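Local coordinates for protein flavin-dependent thymidylate synthase (Thermus thermophilus, PDB 6J61) that probably catalyses the FAD- and NADPH-dependent reductive methylation of dUMP to dTMP, with methylenetetrahydrofolate as methyl donor, and binds FAD between the subunits of a homotetramer, at residues Leu230-Arg234 with Glu261-Gly265; Met21-Ile27 with Pro60-Val65; Ile97-Phe102 with Tyr140-Arg144. All blocks are in the same frame, centred on the assembly; numbering follows the deposited sequence.

Contact 1: Leu230-Arg234 with Glu261-Gly265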
# COMPACT_ATOMS: atom_id res chain seq x y z
N LEU A 230 21.66 3.83 24.13
CA LEU A 230 21.01 3.19 25.27
C LEU A 230 22.06 2.56 26.18
O LEU A 230 21.88 2.46 27.39
CB LEU A 230 20.04 2.11 24.78
CG LEU A 230 18.78 2.55 24.03
CD1 LEU A 230 18.04 1.34 23.49
CD2 LEU A 230 17.89 3.35 24.97
N ARG A 231 23.16 2.12 25.58
CA ARG A 231 24.25 1.49 26.30
C ARG A 231 25.01 2.51 27.15
O ARG A 231 25.56 2.18 28.20
CB ARG A 231 25.19 0.81 25.30
CG ARG A 231 26.40 0.13 25.90
CD ARG A 231 27.03 -0.80 24.89
NE ARG A 231 26.27 -2.03 24.76
CZ ARG A 231 26.31 -2.83 23.69
NH1 ARG A 231 27.09 -2.52 22.66
NH2 ARG A 231 25.58 -3.94 23.66
N ALA A 232 25.04 3.76 26.68
CA ALA A 232 25.71 4.82 27.41
C ALA A 232 24.84 5.16 28.61
O ALA A 232 25.35 5.49 29.68
CB ALA A 232 25.88 6.04 26.54
N LEU A 233 23.52 5.08 28.44
CA LEU A 233 22.60 5.37 29.53
C LEU A 233 22.85 4.36 30.63
O LEU A 233 22.76 4.68 31.81
CB LEU A 233 21.15 5.29 29.04
CG LEU A 233 20.73 6.47 28.17
CD1 LEU A 233 19.26 6.37 27.85
CD2 LEU A 233 21.03 7.75 28.92
N ARG A 234 23.14 3.13 30.24
CA ARG A 234 23.47 2.11 31.21
C ARG A 234 24.91 2.49 31.57
O ARG A 234 25.58 3.18 30.81
CB ARG A 234 23.45 0.72 30.56
CG ARG A 234 22.14 0.36 29.91
CD ARG A 234 22.30 -0.84 28.99
NE ARG A 234 21.23 -0.85 28.00
CZ ARG A 234 21.36 -1.26 26.74
NH1 ARG A 234 22.53 -1.71 26.29
NH2 ARG A 234 20.32 -1.19 25.92
N GLU A 261 12.10 -0.26 31.24
CA GLU A 261 12.32 -1.45 30.41
C GLU A 261 12.88 -1.10 29.03
O GLU A 261 13.34 -1.98 28.31
CB GLU A 261 11.02 -2.26 30.28
CG GLU A 261 10.49 -2.78 31.63
CD GLU A 261 9.27 -3.70 31.51
OE1 GLU A 261 8.24 -3.27 30.96
OE2 GLU A 261 9.34 -4.87 31.97
N LYS A 262 12.85 0.18 28.69
CA LYS A 262 13.38 0.63 27.40
C LYS A 262 14.89 0.78 27.47
O LYS A 262 15.59 0.64 26.47
CB LYS A 262 12.79 1.99 27.02
CG LYS A 262 11.33 2.00 26.63
CD LYS A 262 10.96 3.42 26.22
CE LYS A 262 9.51 3.58 25.84
NZ LYS A 262 9.29 5.00 25.48
N VAL A 263 15.39 1.08 28.67
CA VAL A 263 16.81 1.28 28.90
C VAL A 263 17.51 0.05 29.50
O VAL A 263 18.65 -0.25 29.16
CB VAL A 263 17.04 2.49 29.85
CG1 VAL A 263 18.47 2.50 30.38
CG2 VAL A 263 16.74 3.79 29.11
N PHE A 264 16.80 -0.66 30.36
CA PHE A 264 17.38 -1.81 31.03
C PHE A 264 16.75 -3.17 30.73
O PHE A 264 17.47 -4.14 30.50
CB PHE A 264 17.33 -1.56 32.54
CG PHE A 264 18.11 -0.36 32.98
CD1 PHE A 264 19.50 -0.38 32.98
CD2 PHE A 264 17.46 0.79 33.41
CE1 PHE A 264 20.24 0.73 33.41
CE2 PHE A 264 18.18 1.90 33.83
CZ PHE A 264 19.57 1.87 33.83
N GLY A 265 15.43 -3.24 30.75
CA GLY A 265 14.74 -4.49 30.50
C GLY A 265 14.51 -4.79 29.03
O GLY A 265 13.76 -5.75 28.76
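The short segment Glu261-Gly265 carries the last turn of helix 253-263 past one side of helix 227-236. Glu261 does not reach Leu230-Arg234. It pairs instead with Lys257 of its own helix. At Lys262 the backbone makes the contact: Leu230 CD2 rests 3.9 Å from Lys262 O. The lysine side chain runs away from Leu230-Arg234, and its NZ bonds to Phe224 O and Glu229 of the second subunit. Val263 is the centre of the packing. Its CG2 lies 3.8 Å from Leu233 CD1 and 4.3 Å from Leu230 CD2, so it meets two leucines from the same face of the helix. Arg234 NE donates to Val263 O at 2.9 Å in a nearly straight hydrogen bond. Phe264 brings its ring beside the aliphatic part of Arg234, with Phe264 CE1 4.0 Å from Arg234 CG. On the first helix, Leu233 also packs on Leu233 of the second subunit. The contact is thus helix-helix packing near the C-terminus, consistent with the extra C-terminal domain described for this protein, with an arginine side chain tied to a backbone carbonyl of the other segment.

Contact 2: Met21-Ile27 with Pro60-Val65. With FAD (flavin-adenine dinucleotide), chain E.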
# COMPACT_ATOMS: atom_id res chain seq x y z
N MET A 21 -13.38 12.07 8.94
CA MET A 21 -14.14 10.93 9.42
C MET A 21 -13.62 10.47 10.78
O MET A 21 -12.55 9.87 10.88
CB MET A 21 -14.07 9.75 8.44
CG MET A 21 -14.86 8.54 8.92
SD MET A 21 -14.82 7.09 7.87
CE MET A 21 -13.25 6.49 8.27
N GLY A 22 -14.38 10.78 11.83
CA GLY A 22 -14.00 10.39 13.17
C GLY A 22 -13.07 11.35 13.87
O GLY A 22 -12.41 12.17 13.23
N ASP A 23 -13.03 11.24 15.19
CA ASP A 23 -12.15 12.06 16.04
C ASP A 23 -11.58 11.13 17.11
O ASP A 23 -11.61 9.91 16.93
CB ASP A 23 -12.92 13.23 16.68
CG ASP A 23 -14.14 12.78 17.50
OD1 ASP A 23 -14.23 11.60 17.91
OD2 ASP A 23 -15.02 13.64 17.74
N ASP A 24 -11.09 11.69 18.22
CA ASP A 24 -10.51 10.87 19.30
C ASP A 24 -11.40 9.69 19.69
O ASP A 24 -10.89 8.62 20.03
CB ASP A 24 -10.23 11.71 20.56
CG ASP A 24 -9.13 12.74 20.36
OD1 ASP A 24 -8.11 12.40 19.74
OD2 ASP A 24 -9.27 13.89 20.83
N ARG A 25 -12.71 9.89 19.65
CA ARG A 25 -13.66 8.83 20.02
C ARG A 25 -13.61 7.65 19.06
O ARG A 25 -13.84 6.50 19.47
CB ARG A 25 -15.08 9.39 20.06
CG ARG A 25 -15.28 10.47 21.11
CD ARG A 25 -16.65 11.10 20.98
NE ARG A 25 -16.99 11.33 19.58
CZ ARG A 25 -17.99 12.10 19.17
NH1 ARG A 25 -18.75 12.74 20.05
NH2 ARG A 25 -18.22 12.24 17.87
N ALA A 26 -13.30 7.92 17.80
CA ALA A 26 -13.23 6.88 16.79
C ALA A 26 -12.06 5.91 17.03
O ALA A 26 -12.17 4.70 16.80
CB ALA A 26 -13.13 7.51 15.41
N ILE A 27 -10.93 6.45 17.48
CA ILE A 27 -9.76 5.63 17.75
C ILE A 27 -10.11 4.62 18.84
O ILE A 27 -9.93 3.40 18.68
CB ILE A 27 -8.60 6.49 18.23
CG1 ILE A 27 -8.42 7.68 17.31
CG2 ILE A 27 -7.33 5.67 18.25
CD1 ILE A 27 -7.47 8.71 17.84
N PRO A 60 -6.07 1.29 15.22
CA PRO A 60 -7.11 2.20 15.71
C PRO A 60 -7.00 3.61 15.14
O PRO A 60 -8.02 4.24 14.83
CB PRO A 60 -6.91 2.17 17.22
CG PRO A 60 -6.50 0.73 17.44
CD PRO A 60 -5.47 0.53 16.33
N PHE A 61 -5.76 4.08 15.00
CA PHE A 61 -5.52 5.41 14.46
C PHE A 61 -5.81 5.52 12.97
O PHE A 61 -5.95 6.61 12.43
CB PHE A 61 -4.07 5.83 14.75
CG PHE A 61 -3.78 5.99 16.22
CD1 PHE A 61 -3.46 4.89 17.00
CD2 PHE A 61 -3.86 7.24 16.82
CE1 PHE A 61 -3.22 5.04 18.37
CE2 PHE A 61 -3.63 7.40 18.18
CZ PHE A 61 -3.31 6.30 18.96
N GLU A 62 -5.91 4.38 12.29
CA GLU A 62 -6.21 4.42 10.87
C GLU A 62 -7.71 4.57 10.64
O GLU A 62 -8.15 4.75 9.49
CB GLU A 62 -5.73 3.14 10.18
CG GLU A 62 -4.35 3.24 9.60
CD GLU A 62 -3.89 1.91 9.04
OE1 GLU A 62 -3.46 1.05 9.82
OE2 GLU A 62 -3.99 1.70 7.81
N MET A 63 -8.50 4.49 11.72
CA MET A 63 -9.94 4.61 11.61
C MET A 63 -10.39 6.06 11.54
O MET A 63 -11.59 6.34 11.45
CB MET A 63 -10.66 3.91 12.77
CG MET A 63 -10.51 2.39 12.76
SD MET A 63 -10.77 1.68 11.13
CE MET A 63 -10.37 -0.05 11.38
N VAL A 64 -9.43 6.98 11.58
CA VAL A 64 -9.70 8.41 11.49
C VAL A 64 -9.10 8.90 10.17
O VAL A 64 -7.95 8.58 9.87
CB VAL A 64 -9.07 9.16 12.68
CG1 VAL A 64 -9.09 10.67 12.43
CG2 VAL A 64 -9.82 8.80 13.96
N VAL A 65 -9.85 9.66 9.39
CA VAL A 65 -9.33 10.14 8.10
C VAL A 65 -9.55 11.63 7.86
O VAL A 65 -10.57 12.19 8.23
CB VAL A 65 -9.96 9.34 6.92
CG1 VAL A 65 -9.40 9.82 5.58
CG2 VAL A 65 -9.69 7.86 7.09
PA FAD E . 2.20 -3.04 7.58
O1A FAD E . 0.88 -3.71 7.48
O2A FAD E . 3.29 -3.90 6.75
O5B FAD E . 2.08 -1.57 6.97
C5B FAD E . 3.28 -0.85 7.23
C4B FAD E . 2.99 0.63 7.03
O4B FAD E . 2.57 0.87 5.66
C3B FAD E . 1.86 1.09 7.93
O3B FAD E . 2.32 1.55 9.20
C2B FAD E . 1.18 2.18 7.11
O2B FAD E . 1.84 3.43 7.33
C1B FAD E . 1.34 1.67 5.65
N9A FAD E . 0.18 0.84 5.18
C8A FAD E . 0.22 -0.48 4.79
N7A FAD E . -0.96 -0.89 4.44
C5A FAD E . -1.84 0.13 4.57
C6A FAD E . -3.24 0.28 4.33
N6A FAD E . -3.98 -0.79 3.86
N1A FAD E . -3.82 1.48 4.58
C2A FAD E . -3.11 2.53 5.04
N3A FAD E . -1.79 2.43 5.27
C4A FAD E . -1.12 1.26 5.05
N1 FAD E . -4.18 -5.71 15.48
C2 FAD E . -5.47 -6.04 15.65
O2 FAD E . -6.15 -6.27 14.65
N3 FAD E . -6.06 -6.13 16.87
C4 FAD E . -5.36 -5.88 18.04
O4 FAD E . -5.91 -5.96 19.12
C4X FAD E . -3.92 -5.51 17.91
N5 FAD E . -3.14 -5.24 18.95
C5X FAD E . -1.83 -4.90 18.81
C6 FAD E . -1.04 -4.61 19.97
C7 FAD E . 0.31 -4.27 19.84
C7M FAD E . 1.10 -3.98 21.10
C8 FAD E . 0.92 -4.19 18.54
C8M FAD E . 2.37 -3.81 18.39
C9 FAD E . 0.16 -4.46 17.39
C9A FAD E . -1.23 -4.82 17.49
N10 FAD E . -2.03 -5.10 16.34
C10 FAD E . -3.37 -5.44 16.51
C1' FAD E . -1.49 -5.06 14.97
C2' FAD E . -1.44 -3.64 14.38
O2' FAD E . -2.69 -2.97 14.57
C3' FAD E . -1.08 -3.73 12.87
O3' FAD E . -2.13 -4.37 12.13
C4' FAD E . 0.24 -4.51 12.64
O4' FAD E . 1.18 -4.23 13.70
C5' FAD E . 0.86 -4.09 11.32
O5' FAD E . 1.55 -2.86 11.52
P FAD E . 1.70 -2.10 10.12
O1P FAD E . 0.35 -1.91 9.52
O2P FAD E . 2.39 -0.69 10.40
O3P FAD E . 2.69 -2.99 9.15
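Val64 is the main bump on Pro60-Val65. Its CG2 fits a hollow lined by Asp23 O at 3.6 Å, Ala26 CB at 3.8 Å and Ile27 CG1 at 3.8 Å. Gly22 lies beside it; a CB there would clash with Ala26 CB, and the backbone angles themselves call for glycine. Ile27 is the bump from the other side. Its CG2 lies 3.7 Å from Pro60 CB and sits squarely over the Phe61 ring, 3.9 Å from the centroid, in a CH-pi contact. Beyond this packing, strands 13-21 and 65-73 of the antiparallel ThyX sheet meet at a hydrogen-bonded pair: Met21 N to Val65 O is 2.9 Å and Val65 N to Met21 O is 3.1 Å. Glu62 is out of reach of Met21-Ile27 and extends into the FAD pocket, its OE2 3.0 Å from FAD C2A; it also bonds to Arg84 of the second subunit and Ser87 of the third. Met21 curls its CE to 3.6 Å from Met63 O and 4.0 Å from Val65 CG2.

Contact 3: Ile97-Phe102 with Tyr140-Arg144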
# COMPACT_ATOMS: atom_id res chain seq x y z
N ILE A 97 -5.87 24.92 -18.38
CA ILE A 97 -4.85 25.91 -18.69
C ILE A 97 -4.30 26.30 -17.31
O ILE A 97 -5.07 26.45 -16.35
CB ILE A 97 -5.44 27.16 -19.39
CG1 ILE A 97 -5.97 26.79 -20.77
CG2 ILE A 97 -4.37 28.25 -19.53
CD1 ILE A 97 -6.50 27.97 -21.56
N LEU A 98 -2.99 26.47 -17.20
CA LEU A 98 -2.38 26.81 -15.92
C LEU A 98 -2.34 28.30 -15.58
O LEU A 98 -1.93 29.15 -16.39
CB LEU A 98 -0.99 26.19 -15.84
CG LEU A 98 -1.01 24.67 -16.08
CD1 LEU A 98 0.40 24.13 -16.04
CD2 LEU A 98 -1.89 24.00 -15.03
N LYS A 99 -2.78 28.60 -14.36
CA LYS A 99 -2.84 29.94 -13.84
C LYS A 99 -1.42 30.44 -13.62
O LYS A 99 -0.55 29.69 -13.20
CB LYS A 99 -3.62 29.91 -12.52
CG LYS A 99 -4.21 31.22 -12.08
CD LYS A 99 -5.20 31.01 -10.92
CE LYS A 99 -6.39 30.16 -11.36
NZ LYS A 99 -7.39 29.96 -10.27
N GLU A 100 -1.17 31.71 -13.91
CA GLU A 100 0.17 32.27 -13.75
C GLU A 100 0.48 32.64 -12.30
O GLU A 100 0.71 33.81 -11.97
CB GLU A 100 0.35 33.52 -14.61
CG GLU A 100 1.79 34.01 -14.58
CD GLU A 100 1.95 35.38 -15.17
OE1 GLU A 100 1.64 35.56 -16.37
OE2 GLU A 100 2.41 36.29 -14.44
N GLU A 101 0.49 31.63 -11.43
CA GLU A 101 0.79 31.88 -10.03
C GLU A 101 2.09 31.20 -9.67
O GLU A 101 2.26 30.00 -9.86
CB GLU A 101 -0.35 31.37 -9.16
CG GLU A 101 -1.61 32.22 -9.25
CD GLU A 101 -2.78 31.61 -8.50
OE1 GLU A 101 -3.79 32.32 -8.30
OE2 GLU A 101 -2.71 30.42 -8.13
N PHE A 102 3.03 31.99 -9.16
CA PHE A 102 4.32 31.47 -8.78
C PHE A 102 4.68 31.78 -7.35
O PHE A 102 4.29 32.81 -6.80
CB PHE A 102 5.42 32.02 -9.69
CG PHE A 102 5.24 31.66 -11.12
CD1 PHE A 102 4.35 32.36 -11.92
CD2 PHE A 102 5.97 30.61 -11.68
CE1 PHE A 102 4.18 32.03 -13.26
CE2 PHE A 102 5.81 30.27 -13.02
CZ PHE A 102 4.92 30.98 -13.81
N TYR A 140 6.58 32.10 -18.60
CA TYR A 140 5.14 32.19 -18.77
C TYR A 140 4.85 32.83 -20.12
O TYR A 140 3.78 32.64 -20.70
CB TYR A 140 4.47 33.01 -17.67
CG TYR A 140 3.00 32.69 -17.56
CD1 TYR A 140 2.58 31.53 -16.94
CD2 TYR A 140 2.04 33.51 -18.16
CE1 TYR A 140 1.22 31.18 -16.90
CE2 TYR A 140 0.68 33.17 -18.12
CZ TYR A 140 0.28 32.00 -17.49
OH TYR A 140 -1.04 31.63 -17.45
N GLY A 141 5.82 33.59 -20.62
CA GLY A 141 5.67 34.23 -21.91
C GLY A 141 5.66 33.14 -22.97
O GLY A 141 4.76 33.07 -23.81
N ALA A 142 6.67 32.27 -22.90
CA ALA A 142 6.80 31.15 -23.82
C ALA A 142 5.55 30.28 -23.78
O ALA A 142 5.02 29.88 -24.81
CB ALA A 142 8.03 30.33 -23.46
N TYR A 143 5.07 29.99 -22.58
CA TYR A 143 3.88 29.19 -22.41
C TYR A 143 2.69 29.80 -23.17
O TYR A 143 1.98 29.10 -23.89
CB TYR A 143 3.54 29.09 -20.94
CG TYR A 143 2.27 28.32 -20.65
CD1 TYR A 143 2.16 26.98 -21.00
CD2 TYR A 143 1.21 28.93 -19.97
CE1 TYR A 143 1.01 26.25 -20.68
CE2 TYR A 143 0.07 28.21 -19.64
CZ TYR A 143 -0.02 26.87 -19.99
OH TYR A 143 -1.13 26.14 -19.63
N ARG A 144 2.47 31.10 -22.98
CA ARG A 144 1.38 31.80 -23.66
C ARG A 144 1.57 31.74 -25.18
O ARG A 144 0.66 31.38 -25.91
CB ARG A 144 1.30 33.26 -23.20
CG ARG A 144 0.44 33.49 -21.95
CD ARG A 144 0.59 34.92 -21.42
NE ARG A 144 -0.27 35.18 -20.27
CZ ARG A 144 -1.59 35.28 -20.32
NH1 ARG A 144 -2.22 35.12 -21.48
NH2 ARG A 144 -2.29 35.54 -19.22
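Two tyrosines one helical turn apart hold an extended loop against helix 132-148 of the ThyX fold. The loop, Ile97-Phe102, has no regular structure, and the two tyrosine hydroxyls bond the backbone of Leu98. Tyr140 is the most deeply engaged. Its OH donates to Leu98 O at 2.8 Å. One face of its ring takes the aliphatic part of Glu100, with CG 3.4 Å from the ring centroid in a CH-pi contact. Phe102 CZ reaches Tyr140 CD1 at 3.9 Å, close to the plane of the phenylalanine ring. Glu100 is at the centre of an inverse gamma turn, and its CA-to-CB bond points toward the helix. Tyr143 works one turn further on. Its ring lies near Ile97, with CG2 4.4 Å from Tyr143 CE2, and near Leu98, with CB 4.3 Å from Tyr143 CZ. Outside the two segments, Tyr143 also packs on Leu160 and Ala156. Leu98 touches Arg157, a residue predicted to bind dUMP, so the loop probably runs beside the substrate site. The second polar tie is a nearly linear hydrogen bond in which Leu98 N donates to Tyr143 OH at 3.1 Å.

Overall arrangement
The three contacts lie in different parts of the chain and share no helix or strand. Contact 2 is the buried one, its centre about 16 Å from the chain centre. It joins two neighbouring sheet strands at their ends and packs the start of helix 24-32 on the loop before strand 65-73. It also includes an FAD-pocket residue. Contacts 1 and 3 are partly buried, their centres each about 30 Å from the chain centre, on opposite sides of it and about 58 Å apart. The chemistry differs accordingly. Contact 2 combines a backbone strand pair with apolar packing. Contact 1 adds one arginine-to-carbonyl bond to aliphatic packing. Contact 3 relies on tyrosine hydroxyls bonded to loop backbone.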